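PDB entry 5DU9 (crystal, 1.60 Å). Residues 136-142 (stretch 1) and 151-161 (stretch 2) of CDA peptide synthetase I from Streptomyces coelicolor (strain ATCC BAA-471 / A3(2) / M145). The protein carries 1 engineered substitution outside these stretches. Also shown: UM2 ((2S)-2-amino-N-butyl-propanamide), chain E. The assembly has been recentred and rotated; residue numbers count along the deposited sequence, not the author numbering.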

# COMPACT_ATOMS: atom_id res chain seq x y z
N GLY A 136 -19.51 5.03 -3.75
CA GLY A 136 -18.47 5.94 -4.22
C GLY A 136 -17.55 6.33 -3.08
O GLY A 136 -17.51 7.49 -2.67
N LEU A 137 -16.81 5.35 -2.59
CA LEU A 137 -16.01 5.53 -1.39
C LEU A 137 -14.63 6.06 -1.74
O LEU A 137 -13.60 5.46 -1.41
CB LEU A 137 -15.92 4.21 -0.63
CG LEU A 137 -17.29 3.81 -0.06
CD1 LEU A 137 -17.39 2.32 0.19
CD2 LEU A 137 -17.57 4.58 1.23
N SER A 138 -14.61 7.20 -2.41
CA SER A 138 -13.36 7.84 -2.77
C SER A 138 -13.52 9.35 -2.83
O SER A 138 -14.64 9.87 -2.81
CB SER A 138 -12.83 7.30 -4.10
OG SER A 138 -13.71 7.61 -5.17
N SER A 139 -12.39 10.03 -2.89
CA SER A 139 -12.33 11.48 -2.90
C SER A 139 -11.23 11.88 -3.88
O SER A 139 -10.12 11.37 -3.81
CB SER A 139 -12.04 12.01 -1.50
OG SER A 139 -11.99 13.43 -1.48
N HIS A 140 -11.56 12.79 -4.79
CA HIS A 140 -10.66 13.15 -5.88
C HIS A 140 -10.45 14.65 -5.96
O HIS A 140 -11.41 15.42 -5.93
CB HIS A 140 -11.21 12.65 -7.22
CG HIS A 140 -11.48 11.18 -7.24
ND1 HIS A 140 -10.69 10.28 -7.93
CD2 HIS A 140 -12.45 10.44 -6.65
CE1 HIS A 140 -11.16 9.06 -7.77
NE2 HIS A 140 -12.23 9.13 -6.99
N ALA A 141 -9.19 15.07 -6.05
CA ALA A 141 -8.88 16.48 -6.21
C ALA A 141 -7.69 16.68 -7.14
O ALA A 141 -6.70 15.96 -7.06
CB ALA A 141 -8.60 17.12 -4.86
N LEU A 142 -7.83 17.66 -8.03
CA LEU A 142 -6.73 18.11 -8.87
C LEU A 142 -6.24 19.44 -8.33
O LEU A 142 -7.00 20.41 -8.26
CB LEU A 142 -7.17 18.26 -10.32
CG LEU A 142 -6.11 18.77 -11.30
CD1 LEU A 142 -5.02 17.73 -11.50
CD2 LEU A 142 -6.73 19.18 -12.62
N LEU A 151 -1.08 18.27 -9.10
CA LEU A 151 -1.10 17.14 -8.19
C LEU A 151 -2.50 16.55 -8.21
O LEU A 151 -3.48 17.26 -7.99
CB LEU A 151 -0.70 17.57 -6.78
CG LEU A 151 -0.46 16.47 -5.74
CD1 LEU A 151 0.53 16.94 -4.70
CD2 LEU A 151 -1.77 16.05 -5.07
N TYR A 152 -2.59 15.25 -8.50
CA TYR A 152 -3.87 14.55 -8.46
C TYR A 152 -3.92 13.70 -7.20
O TYR A 152 -3.11 12.79 -7.04
CB TYR A 152 -4.07 13.66 -9.69
CG TYR A 152 -5.47 13.09 -9.78
CD1 TYR A 152 -5.88 12.05 -8.95
CD2 TYR A 152 -6.39 13.61 -10.68
CE1 TYR A 152 -7.16 11.55 -9.03
CE2 TYR A 152 -7.67 13.11 -10.76
CZ TYR A 152 -8.05 12.07 -9.93
OH TYR A 152 -9.33 11.58 -10.01
N TYR A 153 -4.89 13.99 -6.33
CA TYR A 153 -5.08 13.24 -5.09
C TYR A 153 -6.19 12.22 -5.22
O TYR A 153 -7.31 12.54 -5.61
CB TYR A 153 -5.39 14.20 -3.94
CG TYR A 153 -5.96 13.53 -2.69
CD1 TYR A 153 -5.17 12.72 -1.89
CD2 TYR A 153 -7.27 13.75 -2.31
CE1 TYR A 153 -5.68 12.12 -0.75
CE2 TYR A 153 -7.79 13.16 -1.17
CZ TYR A 153 -6.99 12.36 -0.39
OH TYR A 153 -7.52 11.78 0.75
N LEU A 154 -5.85 10.98 -4.88
CA LEU A 154 -6.81 9.89 -4.81
C LEU A 154 -6.95 9.44 -3.37
O LEU A 154 -6.06 8.78 -2.82
CB LEU A 154 -6.37 8.72 -5.69
CG LEU A 154 -7.19 7.43 -5.57
CD1 LEU A 154 -8.63 7.65 -6.01
CD2 LEU A 154 -6.54 6.31 -6.37
N GLY A 155 -8.07 9.81 -2.75
CA GLY A 155 -8.39 9.38 -1.40
C GLY A 155 -9.42 8.28 -1.51
O GLY A 155 -10.34 8.37 -2.32
N VAL A 156 -9.27 7.24 -0.70
CA VAL A 156 -10.20 6.12 -0.75
C VAL A 156 -10.47 5.59 0.64
O VAL A 156 -9.76 5.91 1.60
CB VAL A 156 -9.66 4.96 -1.62
CG1 VAL A 156 -9.42 5.42 -3.05
CG2 VAL A 156 -8.38 4.38 -1.02
N HIS A 157 -11.52 4.79 0.75
CA HIS A 157 -11.67 3.89 1.87
C HIS A 157 -10.93 2.62 1.49
O HIS A 157 -11.08 2.13 0.38
CB HIS A 157 -13.13 3.59 2.18
CG HIS A 157 -13.33 3.00 3.54
ND1 HIS A 157 -12.87 1.75 3.88
CD2 HIS A 157 -13.91 3.51 4.65
CE1 HIS A 157 -13.18 1.50 5.14
NE2 HIS A 157 -13.80 2.55 5.63
N HIS A 158 -10.12 2.10 2.41
CA HIS A 158 -9.31 0.92 2.11
C HIS A 158 -10.17 -0.27 1.66
O HIS A 158 -9.68 -1.16 0.97
CB HIS A 158 -8.46 0.54 3.33
CG HIS A 158 -7.19 -0.16 2.98
ND1 HIS A 158 -7.00 -0.81 1.78
CD2 HIS A 158 -6.03 -0.29 3.66
CE1 HIS A 158 -5.78 -1.33 1.74
NE2 HIS A 158 -5.17 -1.02 2.88
N ILE A 159 -11.45 -0.28 2.02
CA ILE A 159 -12.30 -1.42 1.68
C ILE A 159 -12.56 -1.53 0.18
O ILE A 159 -12.94 -2.60 -0.29
CB ILE A 159 -13.65 -1.38 2.44
CG1 ILE A 159 -14.26 -2.78 2.51
CG2 ILE A 159 -14.63 -0.38 1.81
CD1 ILE A 159 -15.42 -2.92 3.49
N VAL A 160 -12.35 -0.45 -0.59
CA VAL A 160 -12.62 -0.51 -2.03
C VAL A 160 -11.36 -0.50 -2.90
O VAL A 160 -11.40 -0.93 -4.06
CB VAL A 160 -13.55 0.65 -2.51
CG1 VAL A 160 -14.96 0.48 -1.95
CG2 VAL A 160 -12.98 2.01 -2.14
N ILE A 161 -10.24 -0.03 -2.36
CA ILE A 161 -9.02 0.16 -3.16
C ILE A 161 -7.76 -0.17 -2.37
O ILE A 161 -7.54 0.39 -1.29
CB ILE A 161 -8.92 1.63 -3.69
CG1 ILE A 161 -9.98 1.89 -4.77
CG2 ILE A 161 -7.52 1.94 -4.23
CD1 ILE A 161 -9.76 1.15 -6.08
CCH UM2 E . -6.84 -7.21 7.26
CCI UM2 E . -6.98 -6.27 6.07
CCJ UM2 E . -6.84 -4.80 6.46
CCK UM2 E . -5.39 -4.35 6.59
NCL UM2 E . -4.75 -3.98 5.33
CCM UM2 E . -3.96 -2.92 5.22
OCN UM2 E . -4.06 -1.93 5.94
CCO UM2 E . -2.90 -2.97 4.16
CCP UM2 E . -1.64 -3.61 4.74
NCQ UM2 E . -2.56 -1.60 3.71

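Residues 138-142 and 151-157 run as neighbouring antiparallel strands, their axes 171° apart and 4.4 Å at closest approach. Gly136 leads in without touching the partner stretch; its phi/psi of 88/67 would jam a CB against the carbonyl O of the residue before, which suits glycine. Gly136 O accepts a weak hydrogen bond from Ser138 N (2.9 Å), across a tight turn at Leu137. Leu137, just ahead of the strand, takes the first hydrogen bond between the stretches, from His157 N to Leu137 O (3.1 Å, 163°). Its CA-to-CB bond points toward stretch 2, and the side chain packs on the loop that follows the partner strand, with Leu137 CD1 3.7 Å from Val160 CG1 and 4.2 Å from Ile159 CG2. That loop is braced from within: Ile159 N donates to His157 ND1 (3.1 Å) and Val160 N to His157 O (3.0 Å). The CA-to-CB bond of the neighbouring His158 points away from stretch 1, and its ring meets the ligand, UM2 NCQ donating to His158 NE2 at 2.8 Å near the plane of the imidazole.

Ser138 faces Val156 in a non-hydrogen-bonded pair, the CA atoms only 4.1 Å apart, and Ser138 CB lies 4.0 Å from Val156 CG1. Ser139 and Gly155 form the next pair, closed by two short backbone hydrogen bonds, Ser139 N to Gly155 O (2.7 Å) and Gly155 N to Ser139 O (2.8 Å). Gly155 leaves room on the face shared by Ser139, Ala141 and Tyr153: an ideal CB there would sit 2.2 Å from Tyr153 OH.

His140 returns to the face of Ser138 and links side chains along and across the strands. His140 NE2 and Ser138 OG are hydrogen-bonded at 2.8 Å, while His140 ND1 and Tyr152 OH are hydrogen-bonded at 2.8 Å across the strands, the hydroxyl lying near the imidazole plane. The histidine also packs against its paired residue, His140 CE1 being 3.4 Å from Leu154 CD1. Along the backbone, His140 CA makes a CA-H...O contact with Tyr153 O (3.4 Å).

Ala141 pairs with Tyr153 through Tyr153 N to Ala141 O (2.8 Å, 172°) and the longer Ala141 N to Tyr153 O (3.2 Å, 162°). Its small side chain reaches the tyrosine ring at 4.4 Å, Ala141 CB to Tyr153 CD2. Leu142 ends the stretch opposite Tyr152. Leu142 CA approaches Leu151 O at 3.5 Å in a CA-H...O contact, and Leu142 CD1 lies 4.4 Å from Tyr152 CD2, adding apolar packing to the ring whose hydroxyl is held by His140.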